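Local coordinates for protein mRNA export factor MEX67 (PDB 1Q40) that probably takes part in exporting messenger RNA from the nucleus, with an NTF2-like domain that pairs with a second, different protein chain, at residues Ala22-Leu25 and Lys26-Ala30; Ile37-Gln40 and Asn41-Phe45; Ser77-Leu80 and Thr81-Ser84. All coordinates share one frame; numbering follows the deposited sequence.

Contact 1. Residues Ala22-Leu25 and Lys26-Ala30; sequences ANYL and KLWDA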
ATOM      1  N   ALA B  22      -3.162 -19.195  -0.364  1.00 55.61           N
ATOM      2  CA  ALA B  22      -4.206 -20.123   0.082  1.00 55.06           C
ATOM      3  C   ALA B  22      -3.787 -20.874   1.349  1.00 53.58           C
ATOM      4  O   ALA B  22      -4.553 -20.959   2.305  1.00 52.94           O
ATOM      5  CB  ALA B  22      -4.553 -21.113  -1.031  1.00 56.76           C
ATOM      6  N   ASN B  23      -2.569 -21.408   1.347  1.00 52.37           N
ATOM      7  CA  ASN B  23      -2.021 -22.093   2.512  1.00 51.51           C
ATOM      8  C   ASN B  23      -1.717 -21.127   3.648  1.00 48.27           C
ATOM      9  O   ASN B  23      -1.957 -21.451   4.809  1.00 47.56           O
ATOM     10  CB  ASN B  23      -0.748 -22.862   2.150  1.00 52.99           C
ATOM     11  CG  ASN B  23      -0.110 -23.535   3.362  1.00 54.96           C
ATOM     12  OD1 ASN B  23       1.046 -23.261   3.706  1.00 57.59           O
ATOM     13  ND2 ASN B  23      -0.873 -24.399   4.034  1.00 56.57           N
ATOM     14  N   TYR B  24      -1.191 -19.946   3.306  1.00 45.35           N
ATOM     15  CA  TYR B  24      -0.851 -18.931   4.302  1.00 42.66           C
ATOM     16  C   TYR B  24      -2.078 -18.565   5.121  1.00 41.40           C
ATOM     17  O   TYR B  24      -2.034 -18.580   6.344  1.00 40.59           O
ATOM     18  CB  TYR B  24      -0.264 -17.652   3.666  1.00 41.47           C
ATOM     19  CG  TYR B  24       0.430 -16.783   4.702  1.00 38.25           C
ATOM     20  CD1 TYR B  24       1.818 -16.807   4.840  1.00 35.76           C
ATOM     21  CD2 TYR B  24      -0.307 -15.975   5.576  1.00 35.56           C
ATOM     22  CE1 TYR B  24       2.456 -16.045   5.802  1.00 34.74           C
ATOM     23  CE2 TYR B  24       0.329 -15.211   6.551  1.00 33.55           C
ATOM     24  CZ  TYR B  24       1.709 -15.253   6.656  1.00 32.73           C
ATOM     25  OH  TYR B  24       2.342 -14.513   7.619  1.00 32.75           O
ATOM     26  N   LEU B  25      -3.167 -18.245   4.435  1.00 41.12           N
ATOM     27  CA  LEU B  25      -4.381 -17.771   5.084  1.00 40.97           C
ATOM     28  C   LEU B  25      -5.090 -18.861   5.879  1.00 41.53           C
ATOM     29  O   LEU B  25      -5.665 -18.581   6.926  1.00 40.39           O
ATOM     30  CB  LEU B  25      -5.334 -17.140   4.061  1.00 41.27           C
ATOM     31  CG  LEU B  25      -4.906 -15.759   3.531  1.00 41.40           C
ATOM     32  CD1 LEU B  25      -5.966 -15.231   2.578  1.00 42.31           C
ATOM     33  CD2 LEU B  25      -4.644 -14.773   4.667  1.00 40.96           C
ATOM     34  N   LYS B  26      -5.048 -20.099   5.385  1.00 43.19           N
ATOM     35  CA  LYS B  26      -5.553 -21.234   6.150  1.00 44.19           C
ATOM     36  C   LYS B  26      -4.924 -21.252   7.538  1.00 42.94           C
ATOM     37  O   LYS B  26      -5.636 -21.300   8.535  1.00 43.07           O
ATOM     38  CB  LYS B  26      -5.276 -22.557   5.424  1.00 46.37           C
ATOM     39  CG  LYS B  26      -6.074 -23.737   5.981  1.00 49.44           C
ATOM     40  CD  LYS B  26      -5.806 -25.033   5.197  1.00 54.13           C
ATOM     41  CE  LYS B  26      -4.575 -25.785   5.722  1.00 56.02           C
ATOM     42  NZ  LYS B  26      -4.681 -27.251   5.491  1.00 59.05           N
ATOM     43  N   LEU B  27      -3.594 -21.182   7.596  1.00 41.99           N
ATOM     44  CA  LEU B  27      -2.852 -21.235   8.864  1.00 41.34           C
ATOM     45  C   LEU B  27      -2.916 -19.928   9.661  1.00 39.50           C
ATOM     46  O   LEU B  27      -2.879 -19.938  10.899  1.00 38.61           O
ATOM     47  CB  LEU B  27      -1.389 -21.627   8.613  1.00 41.88           C
ATOM     48  CG  LEU B  27      -1.186 -23.002   7.951  1.00 44.73           C
ATOM     49  CD1 LEU B  27       0.286 -23.372   7.880  1.00 45.92           C
ATOM     50  CD2 LEU B  27      -1.969 -24.077   8.672  1.00 46.27           C
ATOM     51  N   TRP B  28      -3.032 -18.804   8.956  1.00 38.43           N
ATOM     52  CA  TRP B  28      -3.191 -17.498   9.609  1.00 36.79           C
ATOM     53  C   TRP B  28      -4.494 -17.455  10.411  1.00 36.66           C
ATOM     54  O   TRP B  28      -4.559 -16.835  11.469  1.00 35.86           O
ATOM     55  CB  TRP B  28      -3.170 -16.365   8.577  1.00 35.94           C
ATOM     56  CG  TRP B  28      -3.246 -15.017   9.205  1.00 33.83           C
ATOM     57  CD1 TRP B  28      -4.353 -14.223   9.316  1.00 32.97           C
ATOM     58  CD2 TRP B  28      -2.180 -14.311   9.847  1.00 31.59           C
ATOM     59  NE1 TRP B  28      -4.040 -13.059   9.980  1.00 30.89           N
ATOM     60  CE2 TRP B  28      -2.710 -13.083  10.315  1.00 30.14           C
ATOM     61  CE3 TRP B  28      -0.824 -14.584  10.070  1.00 30.68           C
ATOM     62  CZ2 TRP B  28      -1.936 -12.147  10.990  1.00 28.47           C
ATOM     63  CZ3 TRP B  28      -0.055 -13.646  10.737  1.00 29.83           C
ATOM     64  CH2 TRP B  28      -0.612 -12.447  11.195  1.00 28.34           C
ATOM     65  N   ASP B  29      -5.530 -18.111   9.898  1.00 37.67           N
ATOM     66  CA  ASP B  29      -6.796 -18.227  10.609  1.00 38.32           C
ATOM     67  C   ASP B  29      -6.788 -19.378  11.631  1.00 39.92           C
ATOM     68  O   ASP B  29      -7.557 -19.349  12.583  1.00 39.92           O
ATOM     69  CB  ASP B  29      -7.953 -18.456   9.631  1.00 39.02           C
ATOM     70  CG  ASP B  29      -8.186 -17.283   8.680  1.00 37.53           C
ATOM     71  OD1 ASP B  29      -7.743 -16.133   8.938  1.00 33.38           O
ATOM     72  OD2 ASP B  29      -8.850 -17.440   7.638  1.00 36.41           O
ATOM     73  N   ALA B  30      -5.947 -20.390  11.425  1.00 41.93           N
ATOM     74  CA  ALA B  30      -5.952 -21.592  12.274  1.00 44.15           C
ATOM     75  C   ALA B  30      -4.826 -21.606  13.314  1.00 44.73           C
ATOM     76  O   ALA B  30      -5.063 -21.346  14.492  1.00 45.83           O
ATOM     77  CB  ALA B  30      -5.904 -22.852  11.409  1.00 45.31           C
TER
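Tyr24 and Trp28, one helical turn apart, lay their side chains next to each other and point the same way. The rings meet at an oblique angle: Tyr24 CE2 comes to 3.8 Å from Trp28 CE3, and the Tyr24 hydroxyl oxygen OH lies 4.0 Å from both CE3 and CZ3 of Trp28. Both rings leave the buried side of the helix, which suits big aromatics, with CG anti to the backbone N (chi1 -164° for Tyr24, -177° for Trp28), and this shared rotamer lets them run together. On the exposed flank the packing is lighter, with the Asn23 amide nitrogen ND2 4.1 Å from Leu27 CD1.

The backbone supplies the polar contacts. Lys26 N bonds to Ala22 O, Leu27 N to Asn23 O, Trp28 N to Tyr24 O (2.8 Å) and Asp29 N to Leu25 O, the i to i+4 pattern of an alpha helix. Lys26 lies on the exposed side, which suits a charged chain.

The polar ends of Tyr24 and Asp29 find their partners off the helix, within the fold. Tyr24 OH bonds to the hydroxyl of Tyr39, while the Asp29 carboxylate is gripped by Thr110 OG1 and His112 N, tying the last turn of helix 14-29 to strand 109-111 and the residues after it. Trp28 meets Phe104 of helix 96-105 edge-to-face. Phe187, edge-to-face with Tyr24, and Arg185, cation-pi with Trp28, join the helix to strand 181-190 of the curved sheet.

Contact 2. Residues Ile37-Gln40 and Asn41-Phe45; sequences ILYQ and NESQF
Ser43 turns its CB toward the segment 37-40 and meets two neighbours there, the ring of Tyr39 and the backbone of Gln40. Its CB sits at the edge of the Tyr39 ring, near the ring plane, 4.0 Å from CD1, so the two side chains touch along a rim and do not stack. The hydroxyl goes to the backbone: with OG beside its own N (chi1 -67°), it accepts the N-H of Gln40 at 3.0 Å between Gln40 N and Ser43 OG, in an almost straight bond of 173°. A serine suits this place because it is short enough to reach back to a main-chain amide while leaving room for the tyrosine.

The same two residues are joined a second time, from Ser43 N to Gln40 O at 3.2 Å. This bond closes a type I beta turn from Gln40 to Ser43, although the donor stands well above the carbonyl plane. Asn41 and Glu42 take the two exposed corners, and Glu42 also touches an apolar side chain of the second protein.

The Ser43 hydroxyl in turn donates to Val199 O of strand 198-208, so OG both accepts and donates, and Tyr39 OH bonds to the carboxylate of Asp202 on that strand. The Tyr39 side chain touches Gln97 and Ile100 of helix 96-105. The turn leads the chain into strand 44-49, which runs parallel to strand 198-208 and antiparallel to strand 94-95.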
ATOM      1  N   ILE B  37       8.067 -21.450   9.985  1.00 47.03           N
ATOM      2  CA  ILE B  37       9.082 -22.031   9.107  1.00 48.91           C
ATOM      3  C   ILE B  37       9.410 -21.119   7.901  1.00 48.35           C
ATOM      4  O   ILE B  37      10.536 -21.122   7.405  1.00 48.97           O
ATOM      5  CB  ILE B  37       8.645 -23.459   8.644  1.00 50.50           C
ATOM      6  CG1 ILE B  37       9.812 -24.213   7.988  1.00 53.66           C
ATOM      7  CG2 ILE B  37       7.460 -23.394   7.690  1.00 50.94           C
ATOM      8  CD1 ILE B  37      10.912 -24.653   8.967  1.00 55.70           C
ATOM      9  N   LEU B  38       8.434 -20.328   7.452  1.00 47.00           N
ATOM     10  CA  LEU B  38       8.636 -19.394   6.338  1.00 46.45           C
ATOM     11  C   LEU B  38       9.600 -18.254   6.658  1.00 45.10           C
ATOM     12  O   LEU B  38      10.126 -17.621   5.764  1.00 44.52           O
ATOM     13  CB  LEU B  38       7.306 -18.783   5.892  1.00 45.62           C
ATOM     14  CG  LEU B  38       6.239 -19.725   5.352  1.00 47.78           C
ATOM     15  CD1 LEU B  38       4.920 -18.985   5.205  1.00 47.23           C
ATOM     16  CD2 LEU B  38       6.678 -20.326   4.025  1.00 50.10           C
ATOM     17  N   TYR B  39       9.821 -17.985   7.934  1.00 44.28           N
ATOM     18  CA  TYR B  39      10.613 -16.833   8.331  1.00 43.64           C
ATOM     19  C   TYR B  39      11.972 -17.280   8.862  1.00 44.72           C
ATOM     20  O   TYR B  39      12.079 -18.324   9.503  1.00 45.25           O
ATOM     21  CB  TYR B  39       9.841 -16.014   9.368  1.00 41.93           C
ATOM     22  CG  TYR B  39       8.520 -15.484   8.843  1.00 40.30           C
ATOM     23  CD1 TYR B  39       8.425 -14.196   8.300  1.00 39.20           C
ATOM     24  CD2 TYR B  39       7.369 -16.263   8.878  1.00 39.23           C
ATOM     25  CE1 TYR B  39       7.220 -13.704   7.812  1.00 36.83           C
ATOM     26  CE2 TYR B  39       6.159 -15.782   8.395  1.00 37.88           C
ATOM     27  CZ  TYR B  39       6.091 -14.497   7.863  1.00 36.23           C
ATOM     28  OH  TYR B  39       4.895 -14.019   7.387  1.00 33.28           O
ATOM     29  N   GLN B  40      13.005 -16.492   8.567  1.00 44.87           N
ATOM     30  CA  GLN B  40      14.366 -16.758   9.027  1.00 46.17           C
ATOM     31  C   GLN B  40      14.889 -15.584   9.862  1.00 45.00           C
ATOM     32  O   GLN B  40      14.138 -14.655  10.160  1.00 43.08           O
ATOM     33  CB  GLN B  40      15.270 -17.018   7.823  1.00 47.95           C
ATOM     34  CG  GLN B  40      14.797 -18.145   6.921  1.00 50.78           C
ATOM     35  CD  GLN B  40      15.032 -19.523   7.522  1.00 55.09           C
ATOM     36  OE1 GLN B  40      14.435 -19.872   8.551  1.00 57.35           O
ATOM     37  NE2 GLN B  40      15.891 -20.317   6.876  1.00 57.74           N
ATOM     38  N   ASN B  41      16.169 -15.631  10.237  1.00 45.50           N
ATOM     39  CA  ASN B  41      16.771 -14.628  11.134  1.00 45.15           C
ATOM     40  C   ASN B  41      16.696 -13.189  10.625  1.00 43.54           C
ATOM     41  O   ASN B  41      16.436 -12.275  11.407  1.00 42.64           O
ATOM     42  CB  ASN B  41      18.238 -14.967  11.437  1.00 46.77           C
ATOM     43  CG  ASN B  41      18.381 -16.119  12.400  1.00 48.66           C
ATOM     44  OD1 ASN B  41      17.462 -16.431  13.147  1.00 50.66           O
ATOM     45  ND2 ASN B  41      19.545 -16.765  12.388  1.00 50.94           N
ATOM     46  N   GLU B  42      16.915 -13.005   9.326  1.00 42.82           N
ATOM     47  CA  GLU B  42      16.918 -11.680   8.706  1.00 42.13           C
ATOM     48  C   GLU B  42      15.527 -11.204   8.232  1.00 39.17           C
ATOM     49  O   GLU B  42      15.385 -10.069   7.782  1.00 38.55           O
ATOM     50  CB  GLU B  42      17.905 -11.661   7.525  1.00 43.77           C
ATOM     51  CG  GLU B  42      19.377 -11.725   7.931  1.00 47.89           C
ATOM     52  CD  GLU B  42      20.331 -11.402   6.777  1.00 53.36           C
ATOM     53  OE1 GLU B  42      19.981 -11.653   5.593  1.00 54.92           O
ATOM     54  OE2 GLU B  42      21.447 -10.899   7.049  1.00 57.75           O
ATOM     55  N   SER B  43      14.517 -12.065   8.335  1.00 37.27           N
ATOM     56  CA  SER B  43      13.163 -11.743   7.885  1.00 35.00           C
ATOM     57  C   SER B  43      12.546 -10.611   8.714  1.00 32.93           C
ATOM     58  O   SER B  43      12.844 -10.473   9.900  1.00 32.24           O
ATOM     59  CB  SER B  43      12.258 -12.976   7.951  1.00 34.96           C
ATOM     60  OG  SER B  43      12.665 -13.955   7.019  1.00 36.00           O
ATOM     61  N   GLN B  44      11.686  -9.822   8.071  1.00 30.93           N
ATOM     62  CA  GLN B  44      11.072  -8.645   8.687  1.00 29.69           C
ATOM     63  C   GLN B  44       9.539  -8.640   8.540  1.00 28.14           C
ATOM     64  O   GLN B  44       8.981  -8.976   7.476  1.00 27.61           O
ATOM     65  CB  GLN B  44      11.660  -7.356   8.102  1.00 29.78           C
ATOM     66  CG  GLN B  44      13.144  -7.190   8.336  1.00 31.32           C
ATOM     67  CD  GLN B  44      13.701  -5.936   7.681  1.00 32.42           C
ATOM     68  OE1 GLN B  44      13.610  -4.843   8.239  1.00 33.22           O
ATOM     69  NE2 GLN B  44      14.286  -6.094   6.504  1.00 31.15           N
ATOM     70  N   PHE B  45       8.877  -8.283   9.637  1.00 27.10           N
ATOM     71  CA  PHE B  45       7.444  -8.048   9.671  1.00 26.36           C
ATOM     72  C   PHE B  45       7.116  -6.768  10.414  1.00 25.88           C
ATOM     73  O   PHE B  45       7.643  -6.514  11.491  1.00 26.14           O
ATOM     74  CB  PHE B  45       6.710  -9.184  10.375  1.00 26.36           C
ATOM     75  CG  PHE B  45       5.236  -8.934  10.535  1.00 25.45           C
ATOM     76  CD1 PHE B  45       4.383  -9.043   9.447  1.00 24.82           C
ATOM     77  CD2 PHE B  45       4.699  -8.594  11.781  1.00 25.15           C
ATOM     78  CE1 PHE B  45       3.010  -8.806   9.585  1.00 24.74           C
ATOM     79  CE2 PHE B  45       3.333  -8.349  11.919  1.00 24.99           C
ATOM     80  CZ  PHE B  45       2.494  -8.455  10.822  1.00 25.66           C
TER

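Contact 3. Residues Ser77-Leu80 and Thr81-Ser84; sequences SRNL and TRVS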
ATOM      1  N   SER B  77       1.174  -0.425  15.840  1.00 23.92           N
ATOM      2  CA  SER B  77       1.097   0.125  14.488  1.00 23.02           C
ATOM      3  C   SER B  77       2.357   0.891  14.107  1.00 22.90           C
ATOM      4  O   SER B  77       2.770   1.807  14.801  1.00 23.02           O
ATOM      5  CB  SER B  77      -0.124   1.049  14.347  1.00 22.93           C
ATOM      6  OG  SER B  77      -0.085   1.792  13.134  1.00 20.78           O
ATOM      7  N   ARG B  78       2.965   0.502  13.000  1.00 22.74           N
ATOM      8  CA  ARG B  78       4.177   1.145  12.491  1.00 22.75           C
ATOM      9  C   ARG B  78       3.813   2.051  11.313  1.00 22.50           C
ATOM     10  O   ARG B  78       4.431   1.989  10.243  1.00 22.54           O
ATOM     11  CB  ARG B  78       5.199   0.081  12.070  1.00 22.76           C
ATOM     12  CG  ARG B  78       6.612   0.617  12.006  1.00 23.14           C
ATOM     13  CD  ARG B  78       7.648  -0.447  11.679  1.00 23.23           C
ATOM     14  NE  ARG B  78       9.005   0.067  11.795  1.00 23.77           N
ATOM     15  CZ  ARG B  78       9.923   0.058  10.827  1.00 26.24           C
ATOM     16  NH1 ARG B  78       9.650  -0.399   9.620  1.00 26.70           N
ATOM     17  NH2 ARG B  78      11.129   0.551  11.071  1.00 27.78           N
ATOM     18  N   ASN B  79       2.776   2.868  11.506  1.00 22.08           N
ATOM     19  CA  ASN B  79       2.456   3.930  10.567  1.00 21.39           C
ATOM     20  C   ASN B  79       3.493   4.999  10.822  1.00 21.24           C
ATOM     21  O   ASN B  79       3.421   5.762  11.811  1.00 21.48           O
ATOM     22  CB  ASN B  79       1.029   4.451  10.771  1.00 21.53           C
ATOM     23  CG  ASN B  79       0.666   5.584   9.814  1.00 20.75           C
ATOM     24  OD1 ASN B  79       1.543   6.285   9.288  1.00 22.01           O
ATOM     25  ND2 ASN B  79      -0.641   5.787   9.607  1.00 20.55           N
ATOM     26  N   LEU B  80       4.490   5.039   9.951  1.00 21.43           N
ATOM     27  CA  LEU B  80       5.665   5.869  10.183  1.00 22.62           C
ATOM     28  C   LEU B  80       5.433   7.369   9.993  1.00 22.71           C
ATOM     29  O   LEU B  80       6.323   8.171  10.300  1.00 22.78           O
ATOM     30  CB  LEU B  80       6.836   5.374   9.313  1.00 22.98           C
ATOM     31  CG  LEU B  80       7.351   3.987   9.709  1.00 24.36           C
ATOM     32  CD1 LEU B  80       8.414   3.514   8.736  1.00 26.61           C
ATOM     33  CD2 LEU B  80       7.905   3.991  11.148  1.00 25.67           C
ATOM     34  N   THR B  81       4.260   7.768   9.504  1.00 23.35           N
ATOM     35  CA  THR B  81       3.903   9.203   9.522  1.00 24.73           C
ATOM     36  C   THR B  81       3.470   9.670  10.910  1.00 25.65           C
ATOM     37  O   THR B  81       3.355  10.868  11.141  1.00 26.96           O
ATOM     38  CB  THR B  81       2.751   9.547   8.553  1.00 24.35           C
ATOM     39  OG1 THR B  81       1.534   8.923   9.003  1.00 23.80           O
ATOM     40  CG2 THR B  81       3.006   9.009   7.149  1.00 24.63           C
ATOM     41  N   ARG B  82       3.196   8.729  11.806  1.00 26.36           N
ATOM     42  CA  ARG B  82       2.600   9.016  13.118  1.00 27.34           C
ATOM     43  C   ARG B  82       3.507   8.675  14.314  1.00 29.30           C
ATOM     44  O   ARG B  82       3.182   9.014  15.459  1.00 28.60           O
ATOM     45  CB  ARG B  82       1.289   8.247  13.249  1.00 25.76           C
ATOM     46  CG  ARG B  82       0.222   8.649  12.232  1.00 25.02           C
ATOM     47  CD  ARG B  82      -0.444   9.973  12.535  1.00 25.57           C
ATOM     48  NE  ARG B  82      -1.413  10.378  11.520  1.00 25.07           N
ATOM     49  CZ  ARG B  82      -2.149  11.482  11.607  1.00 24.92           C
ATOM     50  NH1 ARG B  82      -2.059  12.263  12.668  1.00 25.47           N
ATOM     51  NH2 ARG B  82      -2.987  11.805  10.637  1.00 25.92           N
ATOM     52  N   VAL B  83       4.618   7.998  14.023  1.00 31.56           N
ATOM     53  CA  VAL B  83       5.619   7.577  15.006  1.00 34.48           C
ATOM     54  C   VAL B  83       6.928   8.283  14.633  1.00 36.31           C
ATOM     55  O   VAL B  83       7.474   8.020  13.560  1.00 36.57           O
ATOM     56  CB  VAL B  83       5.852   6.037  14.928  1.00 34.06           C
ATOM     57  CG1 VAL B  83       6.681   5.539  16.099  1.00 36.20           C
ATOM     58  CG2 VAL B  83       4.537   5.288  14.885  1.00 35.50           C
ATOM     59  N   SER B  84       7.433   9.158  15.493  1.00 38.70           N
ATOM     60  CA  SER B  84       8.616   9.968  15.152  1.00 40.67           C
ATOM     61  C   SER B  84       9.914   9.569  15.870  1.00 41.63           C
ATOM     62  O   SER B  84      11.002   9.723  15.298  1.00 42.62           O
ATOM     63  CB  SER B  84       8.318  11.466  15.359  1.00 41.25           C
ATOM     64  OG  SER B  84       8.875  11.965  16.563  1.00 44.91           O
TER
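Asn79 and Thr81 meet through one oxygen, Asn79 OD1, which accepts two hydrogen bonds from the threonine. The Thr81 hydroxyl OG1 donates at 2.7 Å to Asn79 OD1, its direction tilted moderately from the amide plane, and Thr81 N donates to the same OD1 at 3.1 Å, closer to that plane. Thr81 holds OG1 between its backbone N and its carbonyl carbon (chi1 67°), which brings hydroxyl and amide to the same acceptor. Threonine fits because it offers both donors, and asparagine because its short amide puts one oxygen within reach of both and leaves the NH2 for other partners.

The main-chain oxygen is also engaged. Arg82 N bonds to Asn79 O at 3.0 Å, the donor standing above the carbonyl plane, and Val83 N adds a weak, bent bond to that oxygen at 3.4 Å. Val83 CG2 lies 3.3 Å from Asn79 O, and the Arg82 aliphatic chain runs alongside the asparagine, its CG 3.9 Å from Asn79 CG, with guanidinium and amide planes almost perpendicular.

Asn79 ND2 donates to Val49 O and to the backbone of the second protein chain, to which the Leu80 backbone also bonds. Arg89 NH1 meets Val83 O and, weakly, Leu80 O. Ser77 OG bonds to Val49 N, while Arg78 makes a salt bridge to an acidic residue of the second protein.

Side-chain oxygen to N-H two residues on is an Asx turn; here it overlaps a beta turn from Asn79 to Arg82, giving an Asx motif. It lies in a loop at the heterodimer interface of this NTF2-like domain.

In the fold
From the N terminus, contact 1 lies within helix 14-29 and closes no loop beyond the helical turn itself. Contact 2 follows after a short connection and closes the turn into strand 44-49. Contact 3 comes later, shaping the loop that leads from that strand's far end toward helix 86-91. The three lie in series, and none nests in or crosses another. Contacts 1 and 2 touch directly, with Tyr24 CD1 3.8 Å from Leu38 CD1, so helix 14-29 packs on the 3-10 segment that precedes the turn. Contact 3 stands across the chain's centre from contact 1. Contacts 2 and 3 both reach the second protein, their nearest atoms about 6 Å apart without touching.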